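Local coordinates for protein AncCDT-1 (Synthetic construct, PDB 5T0W) that binds amino acids, with arginine in its pocket, as a solute-binding protein ancestral to cyclohexadienyl dehydratase, at residues Asp104-Ala109 and Leu209-Arg214; Ala109-Leu114 and Val179-Val184. One frame throughout, in Å; residues are numbered along the deposited sequence.

Contact 1: residues Asp104-Ala109 and Leu209-Arg214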
ATOM      1  N   ASP A 104      -2.652  -9.032 -11.970  1.00 21.36           N
ATOM      2  CA  ASP A 104      -1.602  -9.936 -11.540  1.00 21.76           C
ATOM      3  C   ASP A 104      -0.670  -9.217 -10.547  1.00 21.22           C
ATOM      4  O   ASP A 104      -0.613  -7.995 -10.558  1.00 20.69           O
ATOM      5  CB  ASP A 104      -0.792 -10.424 -12.731  1.00 22.53           C
ATOM      6  CG  ASP A 104      -1.592 -11.275 -13.660  1.00 23.33           C
ATOM      7  OD1 ASP A 104      -2.300 -12.171 -13.153  1.00 23.73           O
ATOM      8  OD2 ASP A 104      -1.448 -11.097 -14.891  1.00 23.77           O
ATOM      9  N   PRO A 105       0.044  -9.978  -9.690  1.00 21.55           N
ATOM     10  CA  PRO A 105       0.883  -9.352  -8.654  1.00 21.29           C
ATOM     11  C   PRO A 105       1.884  -8.416  -9.236  1.00 21.50           C
ATOM     12  O   PRO A 105       2.499  -8.778 -10.204  1.00 22.13           O
ATOM     13  CB  PRO A 105       1.591 -10.550  -8.004  1.00 22.00           C
ATOM     14  CG  PRO A 105       0.634 -11.678  -8.186  1.00 22.42           C
ATOM     15  CD  PRO A 105       0.038 -11.446  -9.552  1.00 22.39           C
ATOM     16  N   TYR A 106       2.031  -7.218  -8.683  1.00 21.39           N
ATOM     17  CA  TYR A 106       3.059  -6.298  -9.165  1.00 22.04           C
ATOM     18  C   TYR A 106       4.234  -6.126  -8.190  1.00 23.37           C
ATOM     19  O   TYR A 106       5.125  -5.314  -8.461  1.00 23.81           O
ATOM     20  CB  TYR A 106       2.483  -4.942  -9.588  1.00 21.43           C
ATOM     21  CG  TYR A 106       2.079  -3.954  -8.482  1.00 20.84           C
ATOM     22  CD1 TYR A 106       2.952  -2.969  -8.024  1.00 21.10           C
ATOM     23  CD2 TYR A 106       0.776  -3.933  -7.983  1.00 20.24           C
ATOM     24  CE1 TYR A 106       2.568  -2.050  -7.054  1.00 20.85           C
ATOM     25  CE2 TYR A 106       0.393  -3.027  -7.026  1.00 20.02           C
ATOM     26  CZ  TYR A 106       1.285  -2.078  -6.564  1.00 20.32           C
ATOM     27  OH  TYR A 106       0.870  -1.151  -5.626  1.00 20.31           O
ATOM     28  N   MET A 107       4.249  -6.906  -7.096  1.00 24.65           N
ATOM     29  CA  MET A 107       5.103  -6.632  -5.930  1.00 26.39           C
ATOM     30  C   MET A 107       4.746  -7.634  -4.823  1.00 26.48           C
ATOM     31  O   MET A 107       3.657  -8.217  -4.862  1.00 26.19           O
ATOM     32  CB  MET A 107       4.827  -5.186  -5.435  1.00 27.28           C
ATOM     33  CG  MET A 107       5.589  -4.715  -4.220  1.00 29.26           C
ATOM     34  SD  MET A 107       7.261  -4.303  -4.615  1.00 33.87           S
ATOM     35  CE  MET A 107       8.057  -4.577  -2.998  1.00 34.68           C
ATOM     36  N   THR A 108       5.634  -7.812  -3.839  1.00 26.96           N
ATOM     37  CA  THR A 108       5.315  -8.532  -2.606  1.00 27.11           C
ATOM     38  C   THR A 108       5.780  -7.772  -1.356  1.00 27.05           C
ATOM     39  O   THR A 108       6.842  -7.153  -1.382  1.00 27.66           O
ATOM     40  CB  THR A 108       5.959  -9.921  -2.517  1.00 28.39           C
ATOM     41  OG1 THR A 108       7.383  -9.785  -2.533  1.00 30.06           O
ATOM     42  CG2 THR A 108       5.496 -10.801  -3.672  1.00 28.58           C
ATOM     43  N   ALA A 109       4.993  -7.868  -0.263  1.00 26.29           N
ATOM     44  CA  ALA A 109       5.263  -7.202   1.028  1.00 26.17           C
ATOM     45  C   ALA A 109       4.866  -8.096   2.187  1.00 26.13           C
ATOM     46  O   ALA A 109       3.806  -8.710   2.176  1.00 25.62           O
ATOM     47  CB  ALA A 109       4.486  -5.909   1.132  1.00 25.58           C
ATOM     48  N   LEU A 209       0.943  -7.708  -3.889  1.00 21.86           N
ATOM     49  CA  LEU A 209       0.164  -6.490  -4.099  1.00 21.25           C
ATOM     50  C   LEU A 209      -0.364  -6.537  -5.515  1.00 20.35           C
ATOM     51  O   LEU A 209       0.267  -7.129  -6.411  1.00 20.01           O
ATOM     52  CB  LEU A 209       1.040  -5.266  -3.928  1.00 21.20           C
ATOM     53  CG  LEU A 209       1.937  -5.221  -2.702  1.00 21.97           C
ATOM     54  CD1 LEU A 209       2.705  -3.912  -2.627  1.00 22.12           C
ATOM     55  CD2 LEU A 209       1.115  -5.390  -1.433  1.00 22.75           C
ATOM     56  N   GLY A 210      -1.502  -5.903  -5.731  1.00 20.12           N
ATOM     57  CA  GLY A 210      -2.055  -5.722  -7.078  1.00 19.44           C
ATOM     58  C   GLY A 210      -2.721  -4.370  -7.241  1.00 19.34           C
ATOM     59  O   GLY A 210      -2.955  -3.660  -6.271  1.00 19.86           O
ATOM     60  N   PHE A 211      -3.089  -4.057  -8.480  1.00 18.83           N
ATOM     61  CA  PHE A 211      -3.976  -2.942  -8.783  1.00 18.87           C
ATOM     62  C   PHE A 211      -5.417  -3.394  -8.892  1.00 19.09           C
ATOM     63  O   PHE A 211      -5.719  -4.376  -9.560  1.00 18.88           O
ATOM     64  CB  PHE A 211      -3.567  -2.311 -10.088  1.00 18.40           C
ATOM     65  CG  PHE A 211      -2.124  -2.015 -10.152  1.00 18.36           C
ATOM     66  CD1 PHE A 211      -1.535  -1.216  -9.178  1.00 18.83           C
ATOM     67  CD2 PHE A 211      -1.341  -2.533 -11.160  1.00 18.05           C
ATOM     68  CE1 PHE A 211      -0.186  -0.936  -9.237  1.00 18.98           C
ATOM     69  CE2 PHE A 211      -0.005  -2.252 -11.232  1.00 18.24           C
ATOM     70  CZ  PHE A 211       0.582  -1.469 -10.265  1.00 18.70           C
ATOM     71  N   ALA A 212      -6.319  -2.655  -8.252  1.00 19.68           N
ATOM     72  CA  ALA A 212      -7.741  -3.050  -8.183  1.00 20.22           C
ATOM     73  C   ALA A 212      -8.572  -2.336  -9.223  1.00 20.09           C
ATOM     74  O   ALA A 212      -8.347  -1.172  -9.465  1.00 20.03           O
ATOM     75  CB  ALA A 212      -8.301  -2.753  -6.806  1.00 21.26           C
ATOM     76  N   ILE A 213      -9.534  -3.039  -9.807  1.00 20.23           N
ATOM     77  CA  ILE A 213     -10.548  -2.402 -10.623  1.00 20.43           C
ATOM     78  C   ILE A 213     -11.924  -2.987 -10.300  1.00 21.53           C
ATOM     79  O   ILE A 213     -12.019  -4.092  -9.749  1.00 21.91           O
ATOM     80  CB  ILE A 213     -10.289  -2.566 -12.126  1.00 19.65           C
ATOM     81  CG1 ILE A 213     -10.442  -4.025 -12.535  1.00 19.57           C
ATOM     82  CG2 ILE A 213      -8.903  -2.064 -12.499  1.00 18.95           C
ATOM     83  CD1 ILE A 213     -10.587  -4.212 -14.034  1.00 19.19           C
ATOM     84  N   ARG A 214     -12.979  -2.277 -10.679  1.00 22.39           N
ATOM     85  CA  ARG A 214     -14.327  -2.797 -10.518  1.00 23.77           C
ATOM     86  C   ARG A 214     -14.501  -4.112 -11.269  1.00 23.91           C
ATOM     87  O   ARG A 214     -13.921  -4.305 -12.343  1.00 22.96           O
ATOM     88  CB  ARG A 214     -15.357  -1.819 -11.058  1.00 24.38           C
ATOM     89  CG  ARG A 214     -15.461  -0.546 -10.296  1.00 25.02           C
ATOM     90  CD  ARG A 214     -16.555   0.309 -10.920  1.00 25.88           C
ATOM     91  NE  ARG A 214     -16.154   0.950 -12.185  1.00 25.01           N
ATOM     92  CZ  ARG A 214     -15.366   2.021 -12.284  1.00 24.63           C
ATOM     93  NH1 ARG A 214     -14.846   2.582 -11.199  1.00 24.97           N
ATOM     94  NH2 ARG A 214     -15.076   2.524 -13.472  1.00 24.09           N
TER
HETATM   95  O   HOH W   1      -1.780  -1.006  -5.604  1.00  4.52           O
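Tyr106 and Phe211 lay their rings one over the other in an offset stack, the centroids of the Tyr106 and Phe211 rings 3.8 Å apart and the planes within 16° of parallel. The two side chains come in from directions about a right angle apart, yet the rings end almost flat against each other, with Tyr106 CD2 over the rim of the phenylalanine rather than its centre. The opposite face of Tyr106 receives Leu209 in a CH-pi contact, Leu209 CB standing 4.3 Å from the Tyr106 centroid. At the ring edge, in its plane, Gly210 C lies 3.4 Å from Tyr106 CE2, so the tyrosine ring has Leu209 over one face, Phe211 over the other and Gly210 at its edge. Its CG sits between the backbone N and the carbonyl carbon (chi1 76°), the crowded position, which starts the ring off toward these three residues.

Beyond the phenol, a water bridges the two segments: it lies 2.7 Å from Tyr106 OH and donates to Gly210 O at 3.0 Å. The backbone fixes the alignment, with Tyr106 N bonded to Leu209 O at 2.9 Å and Leu209 N to Met107 O at 2.9 Å. Met107 and Leu209 run side by side and point the same way, Met107 CG against Leu209 CD1, before the bend at chi2 (77°) carries the methionine sulfur away. Farther along, Ala109 CB touches Leu209 CD2.

The contact joins strands 107-115 and 207-213 as antiparallel neighbours of the mixed sheet. Helix 48-60 packs on both rings through Leu52, and helix 218-233 adds Leu228 against Tyr106 and Trp227 against Phe211. Ile85 of strand 85-86 also meets Phe211, which ties the stack into the core of this lobe.

Contact 2: residues Ala109-Leu114 and Val179-Val184. With ARG (arginine), chain E.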
ATOM      1  N   ALA A 109       4.993  -7.868  -0.263  1.00 26.29           N
ATOM      2  CA  ALA A 109       5.263  -7.202   1.028  1.00 26.17           C
ATOM      3  C   ALA A 109       4.866  -8.096   2.187  1.00 26.13           C
ATOM      4  O   ALA A 109       3.806  -8.710   2.176  1.00 25.62           O
ATOM      5  CB  ALA A 109       4.486  -5.909   1.132  1.00 25.58           C
ATOM      6  N   GLY A 110       5.733  -8.144   3.192  1.00 26.71           N
ATOM      7  CA  GLY A 110       5.443  -8.794   4.450  1.00 27.02           C
ATOM      8  C   GLY A 110       5.133  -7.735   5.479  1.00 26.99           C
ATOM      9  O   GLY A 110       5.204  -6.540   5.194  1.00 26.42           O
ATOM     10  N   GLN A 111       4.735  -8.193   6.668  1.00 27.53           N
ATOM     11  CA  GLN A 111       4.366  -7.309   7.764  1.00 27.76           C
ATOM     12  C   GLN A 111       5.616  -7.149   8.570  1.00 28.75           C
ATOM     13  O   GLN A 111       6.249  -8.126   8.907  1.00 29.61           O
ATOM     14  CB  GLN A 111       3.233  -7.921   8.613  1.00 28.04           C
ATOM     15  CG  GLN A 111       1.899  -7.988   7.910  1.00 27.27           C
ATOM     16  CD  GLN A 111       1.552  -6.639   7.354  1.00 26.83           C
ATOM     17  OE1 GLN A 111       1.447  -5.668   8.104  1.00 27.52           O
ATOM     18  NE2 GLN A 111       1.373  -6.546   6.040  1.00 26.15           N
ATOM     19  N   THR A 112       5.925  -5.908   8.936  1.00 28.91           N
ATOM     20  CA  THR A 112       7.060  -5.593   9.809  1.00 29.98           C
ATOM     21  C   THR A 112       6.635  -4.753  11.020  1.00 30.35           C
ATOM     22  O   THR A 112       5.712  -3.961  10.946  1.00 29.72           O
ATOM     23  CB  THR A 112       8.093  -4.846   9.004  1.00 30.27           C
ATOM     24  OG1 THR A 112       8.447  -5.665   7.891  1.00 29.97           O
ATOM     25  CG2 THR A 112       9.313  -4.537   9.822  1.00 31.92           C
ATOM     26  N   ILE A 113       7.300  -4.992  12.146  1.00 31.60           N
ATOM     27  CA  ILE A 113       7.073  -4.257  13.389  1.00 32.51           C
ATOM     28  C   ILE A 113       8.157  -3.212  13.539  1.00 33.77           C
ATOM     29  O   ILE A 113       9.326  -3.492  13.370  1.00 34.49           O
ATOM     30  CB  ILE A 113       7.157  -5.178  14.623  1.00 33.45           C
ATOM     31  CG1 ILE A 113       6.156  -6.322  14.531  1.00 32.62           C
ATOM     32  CG2 ILE A 113       6.929  -4.381  15.900  1.00 34.60           C
ATOM     33  CD1 ILE A 113       6.494  -7.487  15.422  1.00 33.69           C
ATOM     34  N   LEU A 114       7.750  -2.019  13.916  1.00 34.43           N
ATOM     35  CA  LEU A 114       8.651  -0.912  14.138  1.00 36.24           C
ATOM     36  C   LEU A 114       8.553  -0.515  15.596  1.00 38.08           C
ATOM     37  O   LEU A 114       7.454  -0.414  16.115  1.00 37.60           O
ATOM     38  CB  LEU A 114       8.196   0.246  13.272  1.00 35.80           C
ATOM     39  CG  LEU A 114       9.237   1.014  12.479  1.00 36.48           C
ATOM     40  CD1 LEU A 114       9.872   0.086  11.458  1.00 35.87           C
ATOM     41  CD2 LEU A 114       8.566   2.177  11.760  1.00 35.95           C
ATOM     42  N   VAL A 179       2.837  -1.626  13.198  1.00 21.14           N
ATOM     43  CA  VAL A 179       2.999  -2.638  12.201  1.00 20.75           C
ATOM     44  C   VAL A 179       2.649  -1.988  10.882  1.00 20.56           C
ATOM     45  O   VAL A 179       1.720  -1.197  10.800  1.00 21.19           O
ATOM     46  CB  VAL A 179       2.101  -3.861  12.461  1.00 21.28           C
ATOM     47  CG1 VAL A 179       2.458  -4.981  11.492  1.00 21.85           C
ATOM     48  CG2 VAL A 179       2.217  -4.363  13.900  1.00 21.32           C
ATOM     49  N   THR A 180       3.388  -2.337   9.844  1.00 20.07           N
ATOM     50  CA  THR A 180       3.162  -1.801   8.525  1.00 20.10           C
ATOM     51  C   THR A 180       3.827  -2.725   7.492  1.00 20.16           C
ATOM     52  O   THR A 180       4.555  -3.657   7.863  1.00 20.13           O
ATOM     53  CB  THR A 180       3.694  -0.366   8.456  1.00 20.49           C
ATOM     54  OG1 THR A 180       3.174   0.282   7.303  1.00 21.38           O
ATOM     55  CG2 THR A 180       5.213  -0.329   8.359  1.00 20.67           C
ATOM     56  N   ASP A 181       3.616  -2.478   6.200  1.00 20.47           N
ATOM     57  CA  ASP A 181       4.265  -3.264   5.157  1.00 20.70           C
ATOM     58  C   ASP A 181       5.770  -3.144   5.269  1.00 20.69           C
ATOM     59  O   ASP A 181       6.289  -2.046   5.511  1.00 20.71           O
ATOM     60  CB  ASP A 181       3.801  -2.824   3.761  1.00 21.59           C
ATOM     61  CG  ASP A 181       2.358  -3.257   3.434  1.00 21.93           C
ATOM     62  OD1 ASP A 181       1.754  -4.020   4.195  1.00 21.49           O
ATOM     63  OD2 ASP A 181       1.857  -2.892   2.358  1.00 22.84           O
ATOM     64  N   SER A 182       6.488  -4.246   5.015  1.00 20.97           N
ATOM     65  CA  SER A 182       7.960  -4.229   5.140  1.00 21.38           C
ATOM     66  C   SER A 182       8.623  -3.051   4.442  1.00 22.07           C
ATOM     67  O   SER A 182       9.489  -2.401   5.031  1.00 22.49           O
ATOM     68  CB  SER A 182       8.649  -5.482   4.586  1.00 22.31           C
ATOM     69  OG  SER A 182       7.873  -6.659   4.597  1.00 22.56           O
ATOM     70  N   PRO A 183       8.270  -2.778   3.186  1.00 22.66           N
ATOM     71  CA  PRO A 183       8.992  -1.700   2.492  1.00 23.83           C
ATOM     72  C   PRO A 183       8.710  -0.322   3.073  1.00 24.00           C
ATOM     73  O   PRO A 183       9.532   0.575   2.972  1.00 24.97           O
ATOM     74  CB  PRO A 183       8.497  -1.805   1.045  1.00 24.68           C
ATOM     75  CG  PRO A 183       7.822  -3.131   0.947  1.00 24.13           C
ATOM     76  CD  PRO A 183       7.275  -3.409   2.320  1.00 22.82           C
ATOM     77  N   VAL A 184       7.544  -0.165   3.694  1.00 23.35           N
ATOM     78  CA  VAL A 184       7.223   1.109   4.356  1.00 23.86           C
ATOM     79  C   VAL A 184       8.007   1.234   5.654  1.00 23.77           C
ATOM     80  O   VAL A 184       8.563   2.281   5.948  1.00 24.70           O
ATOM     81  CB  VAL A 184       5.723   1.243   4.638  1.00 23.27           C
ATOM     82  CG1 VAL A 184       5.429   2.505   5.411  1.00 23.73           C
ATOM     83  CG2 VAL A 184       4.956   1.222   3.332  1.00 24.18           C
TER
HETATM   84  N   ARG E 301      -0.595  -3.249   1.830  1.00  7.68           N
HETATM   85  CA  ARG E 301      -1.535  -2.903   2.904  1.00  7.57           C
HETATM   86  C   ARG E 301      -2.907  -3.138   2.394  1.00  7.46           C
HETATM   87  O   ARG E 301      -3.824  -3.197   3.213  1.00  7.30           O
HETATM   88  CB  ARG E 301      -1.402  -1.459   3.288  1.00  7.80           C
HETATM   89  CG  ARG E 301      -1.807  -0.552   2.163  1.00  8.38           C
HETATM   90  CD  ARG E 301      -1.911   0.901   2.619  1.00  8.75           C
HETATM   91  NE  ARG E 301      -1.691   1.786   1.487  1.00  9.10           N
HETATM   92  CZ  ARG E 301      -1.832   3.101   1.538  1.00  9.46           C
HETATM   93  NH1 ARG E 301      -1.582   3.848   0.455  1.00  9.40           N
HETATM   94  NH2 ARG E 301      -2.210   3.673   2.674  1.00  9.64           N
HETATM   95  OXT ARG E 301      -3.104  -3.247   1.167  1.00  7.36           O
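Val179 meets Gln111 and Ile113: its CG1 lies 3.6 Å from Gln111 OE1, the two side chains crossing at about a right angle, while CG2 touches Ile113 CG1. Thr180 follows as the hydrogen-bonded antiparallel pair of Thr112, with Thr112 N to Thr180 O at 2.8 Å and Thr180 N to Thr112 O at 3.0 Å.

Asp181 ends the strand with its carboxylate shared. The acid sits at the N-cap position, yet its side chain makes no capping bond. Gln111 NE2 donates to Asp181 OD1 at 3.2 Å, nearly in line with the C-O bond, the amide and carboxylate planes turned 75° apart; Gln111 OE1 is taken by Ser144. Asp181 OD2 accepts the amino N of the bound arginine at 2.5 Å. Ser182 opens the next helix and grips Gly110 O twice from the same face of the carbonyl plane, Ser182 N at 2.6 Å with a modest tilt and Ser182 OG at 2.7 Å from well above the plane. Last, Pro183 CD rests on Ala109 CB.

An alanine in place of Asp181 would probably leave the ligand's amino group without its carboxylate mate and Gln111 NE2 without its acceptor, the amide then held through Ser144 alone among the partners named. Because the amide on OD1 is neutral, the carboxylate charge is most likely balanced by the ligand's amino group, in keeping with an amino acid pocket.

Overall arrangement
Strand 107-115 runs through both contacts, whose centres are about 17 Å apart: it pairs with 207-213 in contact 1 and with 177-181 in contact 2, and Ala109 belongs to both. That course fits a linker strand between the two lobes of a solute-binding protein, with arginine held in between. Both contacts approach the ligand's amino group: the Leu209 side chain of contact 1 comes to about 4 Å of the arginine, and Asp181 of contact 2 bonds its N. Thr91, Arg96, Gln139 and Thr143 add further bonds to the arginine. The contacts also meet directly where Met107 CE packs 4.2 Å from Pro183 CG.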